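Side-chain contact in glycerol Dehydrogenase (Unidentified, PDB 5XN8), which probably catalyses the NAD-dependent oxidation of glycerol to dihydroxyacetone: residues 283-288 and 334-339. Residues are numbered along the deposited sequence; the frame is centred on the assembly and turned at random.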
ATOM      1  N   LEU A 283      23.216   7.033  16.604  1.00 23.68           N
ATOM      2  CA  LEU A 283      22.062   6.169  16.314  1.00 23.98           C
ATOM      3  C   LEU A 283      21.830   5.103  17.382  1.00 23.96           C
ATOM      4  O   LEU A 283      20.694   4.835  17.771  1.00 24.62           O
ATOM      5  CB  LEU A 283      22.224   5.480  14.954  1.00 24.12           C
ATOM      6  CG  LEU A 283      22.258   6.331  13.690  1.00 24.52           C
ATOM      7  CD1 LEU A 283      22.407   5.419  12.483  1.00 25.07           C
ATOM      8  CD2 LEU A 283      21.036   7.216  13.565  1.00 24.44           C
ATOM      9  N   VAL A 284      22.911   4.490  17.840  1.00 24.95           N
ATOM     10  CA  VAL A 284      22.884   3.524  18.942  1.00 24.46           C
ATOM     11  C   VAL A 284      22.519   4.216  20.254  1.00 24.78           C
ATOM     12  O   VAL A 284      21.854   3.625  21.106  1.00 25.97           O
ATOM     13  CB  VAL A 284      24.241   2.805  19.076  1.00 25.04           C
ATOM     14  CG1 VAL A 284      24.295   1.945  20.338  1.00 25.84           C
ATOM     15  CG2 VAL A 284      24.504   1.946  17.837  1.00 24.44           C
ATOM     16  N   LEU A 285      22.961   5.462  20.397  1.00 24.86           N
ATOM     17  CA  LEU A 285      22.700   6.289  21.578  1.00 25.69           C
ATOM     18  C   LEU A 285      21.223   6.663  21.730  1.00 26.33           C
ATOM     19  O   LEU A 285      20.662   6.534  22.822  1.00 26.16           O
ATOM     20  CB  LEU A 285      23.549   7.563  21.506  1.00 26.21           C
ATOM     21  CG  LEU A 285      23.738   8.411  22.759  1.00 26.51           C
ATOM     22  CD1 LEU A 285      24.420   7.599  23.845  1.00 27.10           C
ATOM     23  CD2 LEU A 285      24.540   9.641  22.407  1.00 26.58           C
ATOM     24  N   GLN A 286      20.612   7.132  20.642  1.00 26.19           N
ATOM     25  CA  GLN A 286      19.167   7.457  20.621  1.00 28.37           C
ATOM     26  C   GLN A 286      18.269   6.256  20.281  1.00 29.11           C
ATOM     27  O   GLN A 286      17.053   6.395  20.192  1.00 28.44           O
ATOM     28  CB  GLN A 286      18.886   8.645  19.685  1.00 27.66           C
ATOM     29  CG  GLN A 286      18.963   8.365  18.184  1.00 27.40           C
ATOM     30  CD  GLN A 286      19.138   9.632  17.352  1.00 27.89           C
ATOM     31  OE1 GLN A 286      19.695  10.631  17.819  1.00 29.54           O
ATOM     32  NE2 GLN A 286      18.687   9.591  16.106  1.00 27.15           N
ATOM     33  N   ASN A 287      18.874   5.080  20.113  1.00 29.53           N
ATOM     34  CA  ASN A 287      18.161   3.838  19.816  1.00 30.10           C
ATOM     35  C   ASN A 287      17.287   3.946  18.580  1.00 28.76           C
ATOM     36  O   ASN A 287      16.088   3.703  18.626  1.00 29.71           O
ATOM     37  CB  ASN A 287      17.349   3.364  21.032  1.00 30.82           C
ATOM     38  CG  ASN A 287      16.879   1.942  20.886  1.00 31.06           C
ATOM     39  OD1 ASN A 287      17.639   1.081  20.443  1.00 31.02           O
ATOM     40  ND2 ASN A 287      15.620   1.689  21.233  1.00 31.95           N
ATOM     41  N   SER A 288      17.913   4.327  17.471  1.00 28.09           N
ATOM     42  CA  SER A 288      17.236   4.352  16.194  1.00 27.51           C
ATOM     43  C   SER A 288      16.961   2.913  15.783  1.00 26.95           C
ATOM     44  O   SER A 288      17.680   2.017  16.197  1.00 29.06           O
ATOM     45  CB  SER A 288      18.064   5.126  15.172  1.00 28.52           C
ATOM     46  OG  SER A 288      19.093   4.400  14.505  1.00 28.51           O
ATOM     47  N   GLU A 334      29.833  20.989  25.544  1.00 36.78           N
ATOM     48  CA  GLU A 334      29.734  20.141  24.356  1.00 35.06           C
ATOM     49  C   GLU A 334      28.295  19.988  23.902  1.00 33.96           C
ATOM     50  O   GLU A 334      27.362  20.090  24.701  1.00 34.39           O
ATOM     51  CB  GLU A 334      30.374  18.761  24.581  1.00 35.34           C
ATOM     52  CG  GLU A 334      31.902  18.774  24.526  1.00 35.81           C
ATOM     53  CD  GLU A 334      32.477  18.875  23.119  1.00 35.75           C
ATOM     54  OE1 GLU A 334      31.701  19.050  22.146  1.00 36.88           O
ATOM     55  OE2 GLU A 334      33.716  18.780  22.982  1.00 35.19           O
ATOM     56  N   THR A 335      28.146  19.716  22.608  1.00 33.22           N
ATOM     57  CA  THR A 335      26.844  19.670  21.958  1.00 30.33           C
ATOM     58  C   THR A 335      26.038  18.398  22.241  1.00 30.00           C
ATOM     59  O   THR A 335      24.869  18.340  21.874  1.00 31.20           O
ATOM     60  CB  THR A 335      26.994  19.819  20.431  1.00 29.84           C
ATOM     61  OG1 THR A 335      27.849  18.777  19.930  1.00 27.50           O
ATOM     62  CG2 THR A 335      27.555  21.197  20.071  1.00 29.66           C
ATOM     63  N   ILE A 336      26.620  17.396  22.893  1.00 28.31           N
ATOM     64  CA  ILE A 336      25.872  16.180  23.247  1.00 27.48           C
ATOM     65  C   ILE A 336      24.745  16.417  24.261  1.00 27.05           C
ATOM     66  O   ILE A 336      23.787  15.642  24.323  1.00 26.69           O
ATOM     67  CB  ILE A 336      26.805  15.063  23.773  1.00 27.49           C
ATOM     68  CG1 ILE A 336      26.115  13.707  23.656  1.00 27.37           C
ATOM     69  CG2 ILE A 336      27.278  15.349  25.196  1.00 27.75           C
ATOM     70  CD1 ILE A 336      27.069  12.542  23.666  1.00 27.01           C
ATOM     71  N   HIS A 337      24.849  17.489  25.043  1.00 27.66           N
ATOM     72  CA  HIS A 337      23.789  17.877  25.978  1.00 27.90           C
ATOM     73  C   HIS A 337      22.552  18.473  25.291  1.00 26.54           C
ATOM     74  O   HIS A 337      21.539  18.722  25.948  1.00 26.54           O
ATOM     75  CB  HIS A 337      24.341  18.830  27.040  1.00 29.64           C
ATOM     76  CG  HIS A 337      25.522  18.275  27.766  1.00 31.50           C
ATOM     77  ND1 HIS A 337      26.764  18.871  27.730  1.00 32.95           N
ATOM     78  CD2 HIS A 337      25.666  17.138  28.489  1.00 32.49           C
ATOM     79  CE1 HIS A 337      27.614  18.144  28.432  1.00 33.89           C
ATOM     80  NE2 HIS A 337      26.975  17.085  28.899  1.00 33.87           N
ATOM     81  N   ASN A 338      22.637  18.690  23.979  1.00 25.00           N
ATOM     82  CA  ASN A 338      21.474  18.984  23.142  1.00 24.43           C
ATOM     83  C   ASN A 338      20.621  17.753  22.788  1.00 24.00           C
ATOM     84  O   ASN A 338      19.595  17.917  22.142  1.00 23.29           O
ATOM     85  CB  ASN A 338      21.906  19.682  21.836  1.00 24.01           C
ATOM     86  CG  ASN A 338      22.588  21.023  22.072  1.00 24.21           C
ATOM     87  OD1 ASN A 338      22.379  21.675  23.095  1.00 25.07           O
ATOM     88  ND2 ASN A 338      23.385  21.454  21.103  1.00 23.66           N
ATOM     89  N   MET A 339      21.020  16.543  23.186  1.00 23.87           N
ATOM     90  CA  MET A 339      20.173  15.353  22.974  1.00 23.59           C
ATOM     91  C   MET A 339      18.911  15.435  23.828  1.00 23.42           C
ATOM     92  O   MET A 339      18.944  15.995  24.927  1.00 25.16           O
ATOM     93  CB  MET A 339      20.917  14.039  23.289  1.00 22.69           C
ATOM     94  CG  MET A 339      22.092  13.718  22.388  1.00 22.25           C
ATOM     95  SD  MET A 339      21.760  13.512  20.631  1.00 21.56           S
ATOM     96  CE  MET A 339      20.935  11.916  20.576  1.00 20.81           C
TER
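The carboxamide of Q286 turns its oxygen to the terminal methyl of M339, with OE1 3.3 Å from CE; the same oxygen accepts a hydrogen bond from Q282 NE2, one turn back on the helix. The flat imidazole of H337 lies away from this meeting and has the CG2 methyl of its own neighbour I336 4.0 Å above its plane, over the ring centre. A weak bond from H337 ND1 to E334 O, 3.3 Å long and bent to 128° at the hydrogen, adds to the hold on the ring. M339 reaches Q286 by folding rather than stretching: chi2 (-61°) and chi3 (-73°) both bend, and the thioether crosses the extended glutamine chain at about a right angle, CE also lying 4.0 Å from Q286 CB. Beside this pair, L285 CD2 meets I336 CD1 at 4.0 Å, a purely apolar methyl contact. The contact lies in the helical part of an iron-containing alcohol dehydrogenase, where helix 271-285 ends in a Schellman motif: S288 N bonds back to L283 O at 2.8 Å, the N287 N to V284 O bond is weak, and N287 has positive phi. Across from it, residues 335-338 form a 3-10 turn in the loop before helix 345-363. V348 of that helix and A255 of helix 252-260 also pack on I336, whose side chain is about 9 Å from that of the zinc ligand H254. F177 and A181 of helix 162-185 touch Q286 and M339 respectively, while N287 hydrogen-bonds to E213 and K216 of a second subunit.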